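RRNA N-glycosidase (Bougainvillea spectabilis, PDB 3CTK) is a single-chain plant protein of the ribosome-inactivating family, with a compact fold of mixed helices and strands. Local coordinates at residues T16-L21 and S164-F169; L25-P30 and I64-V69; D203-S208 and P239-L244. All blocks are in the same frame, centred on the assembly; numbering follows the deposited sequence.

Contact 1: residues T16-L21 and S164-F169; sequences TFIQDL and SEAARF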
loop_
_atom_site.group_PDB
_atom_site.type_symbol
_atom_site.label_atom_id
_atom_site.label_comp_id
_atom_site.label_asym_id
_atom_site.label_seq_id
_atom_site.Cartn_x
_atom_site.Cartn_y
_atom_site.Cartn_z
ATOM N N THR A 16 7.350 -12.249 -5.679
ATOM C CA THR A 16 6.226 -13.027 -6.197
ATOM C C THR A 16 4.921 -12.530 -5.577
ATOM O O THR A 16 3.891 -12.437 -6.251
ATOM C CB THR A 16 6.395 -14.526 -5.883
ATOM O OG1 THR A 16 7.605 -15.004 -6.486
ATOM C CG2 THR A 16 5.222 -15.318 -6.430
ATOM N N PHE A 17 4.983 -12.211 -4.289
ATOM C CA PHE A 17 3.843 -11.699 -3.530
ATOM C C PHE A 17 3.314 -10.399 -4.145
ATOM O O PHE A 17 2.110 -10.247 -4.373
ATOM C CB PHE A 17 4.280 -11.456 -2.079
ATOM C CG PHE A 17 3.348 -10.576 -1.292
ATOM C CD1 PHE A 17 2.056 -10.996 -0.987
ATOM C CD2 PHE A 17 3.767 -9.324 -0.853
ATOM C CE1 PHE A 17 1.195 -10.179 -0.254
ATOM C CE2 PHE A 17 2.914 -8.498 -0.118
ATOM C CZ PHE A 17 1.624 -8.928 0.182
ATOM N N ILE A 18 4.217 -9.461 -4.411
ATOM C CA ILE A 18 3.827 -8.182 -4.991
ATOM C C ILE A 18 3.239 -8.359 -6.389
ATOM O O ILE A 18 2.272 -7.688 -6.743
ATOM C CB ILE A 18 5.027 -7.207 -5.060
ATOM C CG1 ILE A 18 5.444 -6.800 -3.646
ATOM C CG2 ILE A 18 4.662 -5.965 -5.869
ATOM C CD1 ILE A 18 4.345 -6.123 -2.851
ATOM N N GLN A 19 3.809 -9.260 -7.185
ATOM C CA GLN A 19 3.279 -9.474 -8.525
ATOM C C GLN A 19 1.882 -10.078 -8.446
ATOM O O GLN A 19 1.000 -9.713 -9.229
ATOM C CB GLN A 19 4.198 -10.384 -9.347
ATOM C CG GLN A 19 3.694 -10.616 -10.770
ATOM C CD GLN A 19 3.501 -9.322 -11.544
ATOM O OE1 GLN A 19 2.398 -9.013 -12.001
ATOM N NE2 GLN A 19 4.574 -8.561 -11.696
ATOM N N ASP A 20 1.667 -10.988 -7.498
ATOM C CA ASP A 20 0.346 -11.594 -7.357
ATOM C C ASP A 20 -0.690 -10.556 -6.929
ATOM O O ASP A 20 -1.855 -10.632 -7.332
ATOM C CB ASP A 20 0.375 -12.757 -6.353
ATOM C CG ASP A 20 1.150 -13.962 -6.875
ATOM O OD1 ASP A 20 1.271 -14.115 -8.110
ATOM O OD2 ASP A 20 1.632 -14.767 -6.048
ATOM N N LEU A 21 -0.271 -9.587 -6.117
ATOM C CA LEU A 21 -1.178 -8.530 -5.677
ATOM C C LEU A 21 -1.528 -7.642 -6.872
ATOM O O LEU A 21 -2.686 -7.258 -7.051
ATOM C CB LEU A 21 -0.539 -7.693 -4.559
ATOM C CG LEU A 21 -1.296 -6.451 -4.062
ATOM C CD1 LEU A 21 -2.728 -6.798 -3.674
ATOM C CD2 LEU A 21 -0.545 -5.860 -2.873
ATOM N N SER A 164 1.013 -1.605 -0.404
ATOM C CA SER A 164 0.300 -0.771 -1.368
ATOM C C SER A 164 1.211 0.036 -2.288
ATOM O O SER A 164 1.062 -0.012 -3.512
ATOM C CB SER A 164 -0.642 0.194 -0.650
ATOM O OG SER A 164 -1.653 -0.506 0.044
ATOM N N GLU A 165 2.141 0.786 -1.709
ATOM C CA GLU A 165 3.039 1.611 -2.516
ATOM C C GLU A 165 3.967 0.767 -3.390
ATOM O O GLU A 165 4.300 1.163 -4.511
ATOM C CB GLU A 165 3.858 2.544 -1.615
ATOM C CG GLU A 165 3.012 3.439 -0.704
ATOM C CD GLU A 165 2.236 4.522 -1.449
ATOM O OE1 GLU A 165 2.091 4.427 -2.689
ATOM O OE2 GLU A 165 1.754 5.468 -0.783
ATOM N N ALA A 166 4.380 -0.393 -2.883
ATOM C CA ALA A 166 5.253 -1.287 -3.639
ATOM C C ALA A 166 4.488 -1.857 -4.836
ATOM O O ALA A 166 5.054 -2.066 -5.910
ATOM C CB ALA A 166 5.752 -2.415 -2.746
ATOM N N ALA A 167 3.199 -2.114 -4.646
ATOM C CA ALA A 167 2.369 -2.632 -5.725
ATOM C C ALA A 167 2.242 -1.559 -6.810
ATOM O O ALA A 167 2.331 -1.849 -8.003
ATOM C CB ALA A 167 0.986 -3.006 -5.191
ATOM N N ARG A 168 2.048 -0.316 -6.381
ATOM C CA ARG A 168 1.900 0.801 -7.306
ATOM C C ARG A 168 3.181 1.142 -8.059
ATOM O O ARG A 168 3.138 1.475 -9.245
ATOM C CB ARG A 168 1.459 2.065 -6.558
ATOM C CG ARG A 168 0.070 2.041 -5.941
ATOM C CD ARG A 168 -0.109 3.285 -5.071
ATOM N NE ARG A 168 -1.462 3.440 -4.540
ATOM C CZ ARG A 168 -1.726 3.852 -3.304
ATOM N NH1 ARG A 168 -0.727 4.139 -2.478
ATOM N NH2 ARG A 168 -2.983 3.993 -2.894
ATOM N N PHE A 169 4.311 1.055 -7.362
ATOM C CA PHE A 169 5.612 1.429 -7.919
ATOM C C PHE A 169 6.709 0.371 -7.888
ATOM O O PHE A 169 7.162 -0.033 -6.814
ATOM C CB PHE A 169 6.136 2.663 -7.173
ATOM C CG PHE A 169 5.252 3.866 -7.281
ATOM C CD1 PHE A 169 5.300 4.679 -8.408
ATOM C CD2 PHE A 169 4.377 4.201 -6.247
ATOM C CE1 PHE A 169 4.491 5.814 -8.506
ATOM C CE2 PHE A 169 3.561 5.334 -6.336
ATOM C CZ PHE A 169 3.620 6.142 -7.467
#
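Ile18 lays its two methyl branches over the Ala166-Ala167 edge of the other helix. CD1 meets Ala166 CB at 4.0 Å. CG2 rests on the backbone, 3.9 Å from Ala166 O and 4.0 Å from Ala167 CA. This is helix-helix packing in the core of the ribosome-inactivating protein fold: residues 16-21 of helix 14-25 cross residues 164-168, the end of helix 149-168, at 76°, with the two short axes 9.4 Å apart. On this face the second helix presents two alanine methyls and its backbone, and Ile18 uses both. The chi1 of Ile18 (-68°) sets CG2 opposite the backbone N, which brings this branch down on the carbonyl of Ala166. One turn later Leu21 adds CD2, 4.0 Å from Ala167 CB. The helices share no hydrogen bond within 16-21 and 164-169, but Arg22, next on the first helix, donates NE to Ala167 O and NH2 to Ala166 O. Arg168 points away from this interface and forms a salt bridge one turn back along its own helix. Its NH1 reaches Glu165 OE1 at 2.8 Å. The oxygen lies close to the guanidinium plane, while NH1 comes from well above the carboxylate plane.

Contact 2: residues L25-P30 and I64-V69; sequences LAKGTP and IDVTDV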
loop_
_atom_site.group_PDB
_atom_site.type_symbol
_atom_site.label_atom_id
_atom_site.label_comp_id
_atom_site.label_asym_id
_atom_site.label_seq_id
_atom_site.Cartn_x
_atom_site.Cartn_y
_atom_site.Cartn_z
ATOM N N LEU A 25 -5.195 -6.486 -8.697
ATOM C CA LEU A 25 -5.568 -5.085 -8.877
ATOM C C LEU A 25 -5.737 -4.665 -10.340
ATOM O O LEU A 25 -6.481 -3.726 -10.639
ATOM C CB LEU A 25 -4.512 -4.183 -8.218
ATOM C CG LEU A 25 -4.231 -4.369 -6.723
ATOM C CD1 LEU A 25 -2.948 -3.628 -6.339
ATOM C CD2 LEU A 25 -5.415 -3.861 -5.908
ATOM N N ALA A 26 -5.045 -5.350 -11.245
ATOM C CA ALA A 26 -5.105 -5.015 -12.668
ATOM C C ALA A 26 -6.417 -5.456 -13.304
ATOM O O ALA A 26 -6.467 -6.469 -14.003
ATOM C CB ALA A 26 -3.927 -5.650 -13.399
ATOM N N LYS A 27 -7.471 -4.678 -13.070
ATOM C CA LYS A 27 -8.797 -4.992 -13.599
ATOM C C LYS A 27 -9.275 -4.027 -14.677
ATOM O O LYS A 27 -10.319 -4.248 -15.293
ATOM C CB LYS A 27 -9.817 -5.003 -12.462
ATOM C CG LYS A 27 -9.473 -5.944 -11.318
ATOM C CD LYS A 27 -10.563 -5.915 -10.254
ATOM C CE LYS A 27 -10.194 -6.777 -9.061
ATOM N NZ LYS A 27 -9.902 -8.183 -9.456
ATOM N N GLY A 28 -8.528 -2.951 -14.898
ATOM C CA GLY A 28 -8.928 -1.984 -15.904
ATOM C C GLY A 28 -8.243 -2.210 -17.239
ATOM O O GLY A 28 -7.430 -3.121 -17.381
ATOM N N THR A 29 -8.578 -1.386 -18.225
ATOM C CA THR A 29 -7.968 -1.499 -19.546
ATOM C C THR A 29 -6.551 -0.937 -19.483
ATOM O O THR A 29 -6.348 0.189 -19.039
ATOM C CB THR A 29 -8.763 -0.702 -20.593
ATOM O OG1 THR A 29 -10.098 -1.217 -20.665
ATOM C CG2 THR A 29 -8.101 -0.815 -21.960
ATOM N N PRO A 30 -5.551 -1.719 -19.918
ATOM C CA PRO A 30 -4.161 -1.257 -19.891
ATOM C C PRO A 30 -3.951 0.020 -20.699
ATOM O O PRO A 30 -4.648 0.264 -21.683
ATOM C CB PRO A 30 -3.393 -2.431 -20.497
ATOM C CG PRO A 30 -4.249 -3.614 -20.171
ATOM C CD PRO A 30 -5.635 -3.094 -20.442
ATOM N N ILE A 64 -7.552 -4.278 1.331
ATOM C CA ILE A 64 -7.182 -3.227 0.388
ATOM C C ILE A 64 -8.288 -2.992 -0.646
ATOM O O ILE A 64 -8.813 -3.935 -1.235
ATOM C CB ILE A 64 -5.869 -3.591 -0.349
ATOM C CG1 ILE A 64 -4.707 -3.605 0.650
ATOM C CG2 ILE A 64 -5.602 -2.600 -1.490
ATOM C CD1 ILE A 64 -3.371 -3.996 0.043
ATOM N N ASP A 65 -8.633 -1.723 -0.846
ATOM C CA ASP A 65 -9.656 -1.302 -1.806
ATOM C C ASP A 65 -9.010 -1.439 -3.188
ATOM O O ASP A 65 -8.034 -0.754 -3.475
ATOM C CB ASP A 65 -10.014 0.165 -1.534
ATOM C CG ASP A 65 -11.192 0.656 -2.357
ATOM O OD1 ASP A 65 -11.361 0.193 -3.501
ATOM O OD2 ASP A 65 -11.940 1.524 -1.861
ATOM N N VAL A 66 -9.547 -2.303 -4.047
ATOM C CA VAL A 66 -8.933 -2.500 -5.359
ATOM C C VAL A 66 -9.047 -1.326 -6.316
ATOM O O VAL A 66 -8.306 -1.254 -7.300
ATOM C CB VAL A 66 -9.488 -3.756 -6.082
ATOM C CG1 VAL A 66 -9.319 -4.983 -5.193
ATOM C CG2 VAL A 66 -10.950 -3.540 -6.474
ATOM N N THR A 67 -9.955 -0.398 -6.043
ATOM C CA THR A 67 -10.110 0.742 -6.943
ATOM C C THR A 67 -8.974 1.753 -6.807
ATOM O O THR A 67 -8.587 2.391 -7.789
ATOM C CB THR A 67 -11.463 1.470 -6.718
ATOM O OG1 THR A 67 -11.478 2.085 -5.424
ATOM C CG2 THR A 67 -12.623 0.483 -6.822
ATOM N N ASP A 68 -8.415 1.881 -5.605
ATOM C CA ASP A 68 -7.345 2.847 -5.371
ATOM C C ASP A 68 -6.150 2.328 -4.569
ATOM O O ASP A 68 -5.245 3.096 -4.235
ATOM C CB ASP A 68 -7.918 4.084 -4.669
ATOM C CG ASP A 68 -8.733 3.730 -3.431
ATOM O OD1 ASP A 68 -8.518 2.634 -2.870
ATOM O OD2 ASP A 68 -9.581 4.552 -3.012
ATOM N N VAL A 69 -6.150 1.030 -4.276
ATOM C CA VAL A 69 -5.091 0.375 -3.506
ATOM C C VAL A 69 -4.944 0.957 -2.087
ATOM O O VAL A 69 -3.870 0.899 -1.494
ATOM C CB VAL A 69 -3.715 0.446 -4.235
ATOM C CG1 VAL A 69 -2.812 -0.699 -3.759
ATOM C CG2 VAL A 69 -3.913 0.371 -5.742
HETATM O O HOH W 1 -8.899 -2.492 -9.826
#
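Leu25 reaches from the last turn of helix 14-25 into the bend that follows strand 59-65. Its CB packs on Ile243, from the loop after helix 234-237. From CG the chain forks, and each methyl meets a different valine. CD2 sits over Val66, 3.8 Å from Val66 CA and 4.1 Å from Val66 CB, with Val66 CG1 also in touch. CD1 turns to Val69, 3.9 Å from Val69 CG1, and the two side chains cross at about a right angle. The chi1 of Leu25 (-58°) sets CG opposite its own carbonyl carbon, which turns the fork toward the two valines.

Lys27 adds a looser contact at the margin, with CE 4.2 Å from Val66 CG2. Its ammonium group turns back to a weak hydrogen bond with Glu24 O. The backbones are joined through one water, which donates to Leu25 O at 2.8 Å and to Val66 O at 2.9 Å. The bend has its own brace. Asp65 OD1 accepts the backbone N and the OG1 of Thr67, both from the same face of the carboxylate, and the first of these bonds makes an Asx turn. Arg46 NE forms a salt bridge with that same oxygen. Three donors therefore grip OD1 and fix the aspartate where the strand ends.

The contact lies at the corner where helix 14-25 gives way to loop. Val66 also packs on Val48 of strand 47-53. Leu25 and Val69 extend to Ala167 and Arg168 of helix 149-168, which places this corner between the six-stranded sheet and that helix.

Contact 3: residues D203-S208 and P239-L244; sequences DAIHKS and PDMGIL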
loop_
_atom_site.group_PDB
_atom_site.type_symbol
_atom_site.label_atom_id
_atom_site.label_comp_id
_atom_site.label_asym_id
_atom_site.label_seq_id
_atom_site.Cartn_x
_atom_site.Cartn_y
_atom_site.Cartn_z
ATOM N N ASP A 203 -2.521 10.069 -14.112
ATOM C CA ASP A 203 -3.300 10.907 -15.021
ATOM C C ASP A 203 -2.433 11.399 -16.178
ATOM O O ASP A 203 -2.899 11.503 -17.312
ATOM C CB ASP A 203 -3.900 12.109 -14.282
ATOM C CG ASP A 203 -4.994 11.712 -13.303
ATOM O OD1 ASP A 203 -5.704 10.714 -13.566
ATOM O OD2 ASP A 203 -5.155 12.406 -12.276
ATOM N N ALA A 204 -1.172 11.703 -15.887
ATOM C CA ALA A 204 -0.246 12.179 -16.912
ATOM C C ALA A 204 -0.015 11.109 -17.974
ATOM O O ALA A 204 0.026 11.400 -19.170
ATOM C CB ALA A 204 1.079 12.565 -16.275
ATOM N N ILE A 205 0.149 9.867 -17.534
ATOM C CA ILE A 205 0.374 8.778 -18.472
ATOM C C ILE A 205 -0.886 8.541 -19.297
ATOM O O ILE A 205 -0.809 8.298 -20.498
ATOM C CB ILE A 205 0.815 7.494 -17.730
ATOM C CG1 ILE A 205 2.177 7.751 -17.070
ATOM C CG2 ILE A 205 0.913 6.315 -18.713
ATOM C CD1 ILE A 205 2.709 6.605 -16.218
ATOM N N HIS A 206 -2.052 8.631 -18.664
ATOM C CA HIS A 206 -3.305 8.447 -19.394
ATOM C C HIS A 206 -3.465 9.520 -20.466
ATOM O O HIS A 206 -3.910 9.241 -21.582
ATOM C CB HIS A 206 -4.502 8.517 -18.449
ATOM C CG HIS A 206 -4.850 7.205 -17.821
ATOM N ND1 HIS A 206 -4.680 6.951 -16.477
ATOM C CD2 HIS A 206 -5.381 6.080 -18.354
ATOM C CE1 HIS A 206 -5.094 5.725 -16.209
ATOM N NE2 HIS A 206 -5.525 5.176 -17.330
ATOM N N LYS A 207 -3.108 10.750 -20.123
ATOM C CA LYS A 207 -3.228 11.859 -21.063
ATOM C C LYS A 207 -2.298 11.692 -22.264
ATOM O O LYS A 207 -2.601 12.167 -23.359
ATOM C CB LYS A 207 -2.925 13.184 -20.352
ATOM C CG LYS A 207 -3.104 14.412 -21.234
ATOM C CD LYS A 207 -2.746 15.694 -20.493
ATOM C CE LYS A 207 -2.862 16.901 -21.409
ATOM N NZ LYS A 207 -2.398 18.153 -20.748
ATOM N N SER A 208 -1.176 11.009 -22.061
ATOM C CA SER A 208 -0.205 10.796 -23.133
ATOM C C SER A 208 -0.646 9.715 -24.117
ATOM O O SER A 208 -0.103 9.615 -25.213
ATOM C CB SER A 208 1.159 10.402 -22.557
ATOM O OG SER A 208 1.184 9.035 -22.169
ATOM N N PRO A 239 9.371 2.651 -16.301
ATOM C CA PRO A 239 10.105 1.586 -15.603
ATOM C C PRO A 239 9.882 1.545 -14.088
ATOM O O PRO A 239 10.106 0.512 -13.454
ATOM C CB PRO A 239 11.563 1.882 -15.952
ATOM C CG PRO A 239 11.461 2.570 -17.286
ATOM C CD PRO A 239 10.295 3.499 -17.076
ATOM N N ASP A 240 9.461 2.665 -13.507
ATOM C CA ASP A 240 9.222 2.723 -12.065
ATOM C C ASP A 240 7.781 2.390 -11.688
ATOM O O ASP A 240 7.462 2.267 -10.504
ATOM C CB ASP A 240 9.552 4.116 -11.516
ATOM C CG ASP A 240 11.016 4.476 -11.658
ATOM O OD1 ASP A 240 11.875 3.595 -11.447
ATOM O OD2 ASP A 240 11.307 5.650 -11.966
ATOM N N MET A 241 6.914 2.238 -12.684
ATOM C CA MET A 241 5.498 1.965 -12.425
ATOM C C MET A 241 5.089 0.499 -12.340
ATOM O O MET A 241 5.503 -0.325 -13.159
ATOM C CB MET A 241 4.634 2.643 -13.489
ATOM C CG MET A 241 4.847 4.139 -13.620
ATOM S SD MET A 241 4.742 5.022 -12.045
ATOM C CE MET A 241 3.000 4.869 -11.648
ATOM N N GLY A 242 4.256 0.193 -11.346
ATOM C CA GLY A 242 3.758 -1.160 -11.156
ATOM C C GLY A 242 2.323 -1.266 -11.654
ATOM O O GLY A 242 1.962 -2.208 -12.362
ATOM N N ILE A 243 1.497 -0.303 -11.264
ATOM C CA ILE A 243 0.098 -0.256 -11.698
ATOM C C ILE A 243 -0.385 1.186 -11.556
ATOM O O ILE A 243 -0.053 1.867 -10.579
ATOM C CB ILE A 243 -0.814 -1.209 -10.870
ATOM C CG1 ILE A 243 -2.250 -1.134 -11.398
ATOM C CG2 ILE A 243 -0.780 -0.835 -9.396
ATOM C CD1 ILE A 243 -3.175 -2.217 -10.850
ATOM N N LEU A 244 -1.145 1.649 -12.546
ATOM C CA LEU A 244 -1.660 3.016 -12.556
ATOM C C LEU A 244 -3.067 3.144 -11.997
ATOM O O LEU A 244 -3.838 2.182 -11.970
ATOM C CB LEU A 244 -1.674 3.576 -13.982
ATOM C CG LEU A 244 -0.382 3.534 -14.805
ATOM C CD1 LEU A 244 -0.619 4.215 -16.145
ATOM C CD2 LEU A 244 0.740 4.219 -14.053
#
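Ile205 and Leu244 each set their gamma carbon (CG1 and CG) opposite the carbonyl carbon, with chi1 of -65° and -53°, and these torsions send the two side chains into each other. They meet at about a right angle. The pair joins helix 198-208 to the loop at 241-244, beyond helix 234-237, in the C-terminal part of this ribosome-inactivating protein.

Both methyls of Leu244 are used. CD1 fits against the branch point of the isoleucine, 3.7 Å from Ile205 CG2 and 3.9 Å from Ile205 CB. CD2 takes the far end, 3.8 Å from Ile205 CD1. The isoleucine is therefore held along its length and not at one point. Met241 comes to the same end of Ile205: its CG lies 4.2 Å from Ile205 CD1. The methionine chain then bends at chi2 and chi3, and its CE moves off to Phe169.

No hydrogen bond links 203-208 with 239-244. The association is wholly apolar, and the touching residues are buried. The backbone of Leu244 is tied to Pro35 and Thr37, and Ile243 O accepts Trp198 NE1 from the start of the same helix. Backbone and side-chain hydrogen bonds to other parts of the chain thus hold the same loop that packs on Ile205. Next to Ile205 on the helix, Ala204 packs on Ile215 and Leu219 of strand 214-222.

Ser208 turns its side chain back along the helix. Its OG donates to Ile205 O at 2.7 Å, with a C=O...donor angle of 127°.

From the N terminus, helix 14-25 supplies residues 16-21 and ends at Leu25, the first residue of 25-30. Contact 2 closes first, when the chain returns from strand 59-65. Contact 1 closes about a hundred residues later, at the end of helix 149-168, so its larger loop encloses that of contact 2. Contact 3 opens and closes afterwards, and none of the loops cross. The three still meet in space. Arg168 NH2 and Ser164 OG bond to the carbonyls of Asp68 and Val69, and Arg168 O accepts from Gly242 N. Helix 149-168 thus ties the sheet side to the C-terminal loop. The Cys32-Cys212 disulfide adds a covalent link between the chain just after each of 25-30 and 203-208.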